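Local coordinates for protein putative NAD(P)H nitroreductase MhqN (PDB 3BEM) that probably works as a homodimeric, FMN-containing NAD(P)H nitroreductase that may contribute to the breakdown of aromatic compounds, at residues 100-105 with 122-127; 149-154 with 188-193. The protein carries 3 engineered substitutions. One frame throughout, in Å; residues are numbered along the deposited sequence.

Contact 1: residues 100-105 with 122-127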
# COMPACT_ATOMS: atom_id res chain seq x y z
N GLN B 100 8.43 -4.16 -18.83
CA GLN B 100 8.55 -4.98 -20.06
C GLN B 100 7.24 -5.50 -20.58
O GLN B 100 7.16 -5.93 -21.74
CB GLN B 100 9.51 -6.17 -19.87
CG GLN B 100 10.94 -5.71 -19.73
CD GLN B 100 11.93 -6.78 -19.23
OE1 GLN B 100 13.12 -6.50 -19.11
NE2 GLN B 100 11.44 -7.98 -18.93
N GLN B 101 6.18 -5.50 -19.77
CA GLN B 101 4.88 -5.95 -20.27
C GLN B 101 4.00 -4.80 -20.75
O GLN B 101 2.84 -4.99 -21.01
CB GLN B 101 4.12 -6.72 -19.22
CG GLN B 101 4.85 -7.89 -18.60
CD GLN B 101 3.97 -8.64 -17.61
OE1 GLN B 101 2.74 -8.67 -17.74
NE2 GLN B 101 4.60 -9.27 -16.62
N ALA B 102 4.54 -3.59 -20.83
CA ALA B 102 3.75 -2.46 -21.36
C ALA B 102 3.16 -2.78 -22.76
O ALA B 102 1.98 -2.59 -22.99
CB ALA B 102 4.60 -1.18 -21.41
N ALA B 103 3.98 -3.28 -23.66
CA ALA B 103 3.52 -3.58 -25.03
C ALA B 103 2.33 -4.52 -25.00
O ALA B 103 1.37 -4.31 -25.73
CB ALA B 103 4.64 -4.15 -25.84
N ASP B 104 2.38 -5.58 -24.19
CA ASP B 104 1.25 -6.50 -24.09
C ASP B 104 0.05 -5.90 -23.39
O ASP B 104 -1.08 -6.08 -23.83
CB ASP B 104 1.65 -7.78 -23.35
CG ASP B 104 2.64 -8.64 -24.15
OD1 ASP B 104 2.46 -8.81 -25.39
OD2 ASP B 104 3.60 -9.14 -23.52
N ILE B 105 0.28 -5.19 -22.28
CA ILE B 105 -0.83 -4.61 -21.53
C ILE B 105 -1.63 -3.59 -22.34
O ILE B 105 -2.88 -3.58 -22.28
CB ILE B 105 -0.34 -4.03 -20.20
CG1 ILE B 105 0.17 -5.18 -19.32
CG2 ILE B 105 -1.47 -3.18 -19.52
CD1 ILE B 105 0.78 -4.76 -17.98
N HIS B 122 4.13 4.94 -29.12
CA HIS B 122 4.57 6.07 -28.31
C HIS B 122 4.28 5.81 -26.82
O HIS B 122 5.11 6.08 -25.94
CB HIS B 122 3.85 7.35 -28.75
CG HIS B 122 4.22 8.54 -27.93
ND1 HIS B 122 5.42 9.20 -28.08
CD2 HIS B 122 3.56 9.19 -26.94
CE1 HIS B 122 5.49 10.19 -27.22
NE2 HIS B 122 4.37 10.20 -26.50
N MSE B 123 3.08 5.29 -26.56
CA MSE B 123 2.67 5.03 -25.17
C MSE B 123 3.56 3.97 -24.52
O MSE B 123 3.97 4.13 -23.36
CB MSE B 123 1.24 4.61 -25.11
CG MSE B 123 0.77 4.30 -23.72
SE MSE B 123 -1.05 3.62 -23.69
CE MSE B 123 -1.94 5.30 -24.22
N VAL B 124 3.81 2.89 -25.23
CA VAL B 124 4.73 1.84 -24.77
C VAL B 124 6.12 2.45 -24.52
O VAL B 124 6.73 2.30 -23.44
CB VAL B 124 4.80 0.68 -25.78
CG1 VAL B 124 5.86 -0.32 -25.39
CG2 VAL B 124 3.44 0.00 -26.02
N GLN B 125 6.60 3.24 -25.50
CA GLN B 125 7.90 3.90 -25.35
C GLN B 125 8.00 4.86 -24.16
O GLN B 125 9.02 4.84 -23.47
CB GLN B 125 8.33 4.60 -26.67
CG GLN B 125 8.77 3.59 -27.72
CD GLN B 125 9.11 4.21 -29.10
OE1 GLN B 125 8.69 5.34 -29.42
NE2 GLN B 125 9.88 3.45 -29.91
N ASP B 126 6.96 5.65 -23.89
CA ASP B 126 6.89 6.52 -22.71
C ASP B 126 7.07 5.70 -21.42
O ASP B 126 7.88 6.06 -20.56
CB ASP B 126 5.56 7.28 -22.63
CG ASP B 126 5.51 8.56 -23.51
OD1 ASP B 126 6.55 8.99 -24.07
OD2 ASP B 126 4.40 9.15 -23.61
N THR B 127 6.31 4.60 -21.29
CA THR B 127 6.34 3.79 -20.08
C THR B 127 7.69 3.10 -19.89
O THR B 127 8.31 3.18 -18.86
CB THR B 127 5.20 2.73 -20.06
OG1 THR B 127 3.93 3.41 -20.05
CG2 THR B 127 5.29 1.85 -18.81
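V124 meets the first turn of the helix that starts at A102, and its forked end lies across the backbone of A103. Its CB stands back, 4.8 Å from CB of A103, so the two methyls do the touching. CG1, anti to the backbone N of its own residue (chi1 173°), comes to 4.0 Å from A103 CB and also lies near A103 N and CA. CG2 makes the closest approach of the contact, 3.7 Å to A103 CA, with the carbonyl O of A102 a little farther off. One turn on, T127 adds a smaller touch, its CG2 lying 4.1 Å from A102 CB, while its OG1 hydrogen-bonds to the hydroxyl of Y106. No hydrogen bond joins the two segments directly; small side chains let the helices come close, and CA of A103 and CA of V124 are 5.6 Å apart. With an alanine here in place of V124 both methyls would go, and a gap would probably open over the A103 backbone, the T127-A102 touch carrying most of what is left. Y106, from the next turn of helix 102-111, also packs on V124. The pair belongs to the helical excursion between strand 88-95 and helix 136-161, with T127 resting on F54 and L56 of the loop that follows helix 37-47.

Contact 2: residues 149-154 with 188-193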
# COMPACT_ATOMS: atom_id res chain seq x y z
N LEU B 149 0.69 -1.19 -2.22
CA LEU B 149 -0.67 -0.72 -2.51
C LEU B 149 -1.59 -1.96 -2.65
O LEU B 149 -2.69 -1.99 -2.11
CB LEU B 149 -0.70 0.06 -3.79
CG LEU B 149 -0.05 1.46 -3.77
CD1 LEU B 149 0.05 1.94 -5.23
CD2 LEU B 149 -0.82 2.49 -2.94
N SER B 150 -1.16 -2.94 -3.45
CA SER B 150 -1.94 -4.14 -3.71
C SER B 150 -2.19 -4.89 -2.40
O SER B 150 -3.31 -5.34 -2.13
CB SER B 150 -1.16 -5.03 -4.70
OG SER B 150 -1.93 -6.13 -5.08
N ALA B 151 -1.15 -5.01 -1.58
CA ALA B 151 -1.25 -5.76 -0.33
C ALA B 151 -2.27 -5.14 0.60
O ALA B 151 -2.98 -5.84 1.32
CB ALA B 151 0.13 -5.82 0.32
N MSE B 152 -2.34 -3.81 0.68
CA MSE B 152 -3.32 -3.16 1.53
C MSE B 152 -4.73 -3.47 1.06
O MSE B 152 -5.64 -3.73 1.85
CB MSE B 152 -3.08 -1.67 1.59
CG MSE B 152 -3.97 -0.91 2.50
SE MSE B 152 -3.51 -1.12 4.41
CE MSE B 152 -4.83 -2.42 4.98
N MSE B 153 -4.92 -3.44 -0.26
CA MSE B 153 -6.18 -3.82 -0.85
C MSE B 153 -6.52 -5.28 -0.52
O MSE B 153 -7.67 -5.60 -0.18
CB MSE B 153 -6.19 -3.58 -2.38
CG MSE B 153 -7.45 -4.05 -3.04
SE MSE B 153 -8.89 -2.88 -2.72
CE MSE B 153 -8.49 -1.48 -4.14
N PHE B 154 -5.53 -6.16 -0.59
CA PHE B 154 -5.77 -7.58 -0.19
C PHE B 154 -6.30 -7.68 1.25
O PHE B 154 -7.27 -8.36 1.53
CB PHE B 154 -4.54 -8.46 -0.35
CG PHE B 154 -4.82 -9.90 0.06
CD1 PHE B 154 -5.53 -10.76 -0.77
CD2 PHE B 154 -4.56 -10.32 1.36
CE1 PHE B 154 -5.87 -12.01 -0.35
CE2 PHE B 154 -4.92 -11.58 1.78
CZ PHE B 154 -5.57 -12.43 0.91
N VAL B 188 10.49 -10.02 -3.11
CA VAL B 188 9.55 -10.51 -2.12
C VAL B 188 9.22 -9.32 -1.18
O VAL B 188 9.99 -8.97 -0.28
CB VAL B 188 10.05 -11.72 -1.32
CG1 VAL B 188 8.92 -12.25 -0.43
CG2 VAL B 188 10.54 -12.84 -2.23
N VAL B 189 8.12 -8.65 -1.48
CA VAL B 189 7.79 -7.36 -0.86
C VAL B 189 7.23 -7.53 0.56
O VAL B 189 7.56 -6.78 1.44
CB VAL B 189 6.87 -6.56 -1.75
CG1 VAL B 189 6.33 -5.25 -1.04
CG2 VAL B 189 7.55 -6.31 -3.17
N MSE B 190 6.41 -8.54 0.76
CA MSE B 190 5.88 -8.87 2.08
C MSE B 190 5.29 -10.25 2.08
O MSE B 190 5.11 -10.85 1.04
CB MSE B 190 4.86 -7.83 2.59
CG MSE B 190 3.55 -7.72 2.11
SE MSE B 190 2.67 -6.23 3.22
CE MSE B 190 3.39 -4.94 2.01
N MSE B 191 5.07 -10.72 3.29
CA MSE B 191 4.36 -11.95 3.54
C MSE B 191 3.04 -11.56 4.24
O MSE B 191 3.00 -10.63 5.02
CB MSE B 191 5.24 -12.85 4.41
CG MSE B 191 4.65 -14.14 4.81
SE MSE B 191 5.99 -15.09 5.96
CE MSE B 191 7.30 -15.24 4.57
N ILE B 192 1.96 -12.25 3.93
CA ILE B 192 0.70 -12.04 4.63
C ILE B 192 0.15 -13.38 5.02
O ILE B 192 -0.09 -14.22 4.14
CB ILE B 192 -0.35 -11.33 3.76
CG1 ILE B 192 0.22 -9.97 3.25
CG2 ILE B 192 -1.65 -11.11 4.55
CD1 ILE B 192 -0.67 -9.28 2.19
N THR B 193 -0.07 -13.56 6.31
CA THR B 193 -0.82 -14.73 6.78
C THR B 193 -2.28 -14.38 6.82
O THR B 193 -2.66 -13.24 7.12
CB THR B 193 -0.35 -15.25 8.13
OG1 THR B 193 -0.11 -14.19 9.04
CG2 THR B 193 0.89 -16.07 7.98
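M190, a selenomethionine, reaches A151 from the second position of a classic beta bulge: V189 and M190 together stand opposite the single residue V92 of strand 88-95. The extra residue lies in strand 186-195, an inner strand of the antiparallel sheet in this nitroreductase-family fold, on which helix 136-161 packs. Helix and strand run nearly parallel here, at 12° with 9.9 Å between the segment axes, and what meets between them is entirely apolar. A151 is the small residue that both strand side chains use. The M190 chain starts out between its own backbone N and carbonyl carbon (chi1 74°) and bends at its end, which brings CE to 3.8 Å from A151 CB, with SE almost as near. I192, two residues along on the same side of the strand, extends its CD1 to 4.0 Å from that same CB. The four touching residues are all buried. The flanks of the helix serve other partners: L149 touches FMN, and M152 packs on M152 of the second subunit, so this stretch joins the sheet, the flavin pocket and the dimer interface. The side chain of M190 is itself about 5 Å from a bound FMN. F154, anchored against L40, M43 and V47 of helix 37-47, completes the packing; the F154 and I192 side chains run alongside one another with opposite headings, and ring atom CD2 of F154 ends 4.1 Å from CD1 of I192.

How the contacts relate
Contact 1 closes before contact 2 opens along the chain, and the two are joined by succession: helix 117-134, in contact 1, is followed directly by helix 136-161, in contact 2. Their centres lie about 25 Å apart and their nearest atoms about 13 Å apart, so they do not touch. Contact 2 sits close to the middle of the chain, where a helix packs on the central sheet; contact 1 pairs two helices in the peripheral excursion, its centre about 23 Å from the centre of the chain. Both have segments that touch the second subunit. Contact 2 borders the flavin pocket through L149, whereas contact 1 lies farther out, its T127 side chain about 9 Å from a bound FMN.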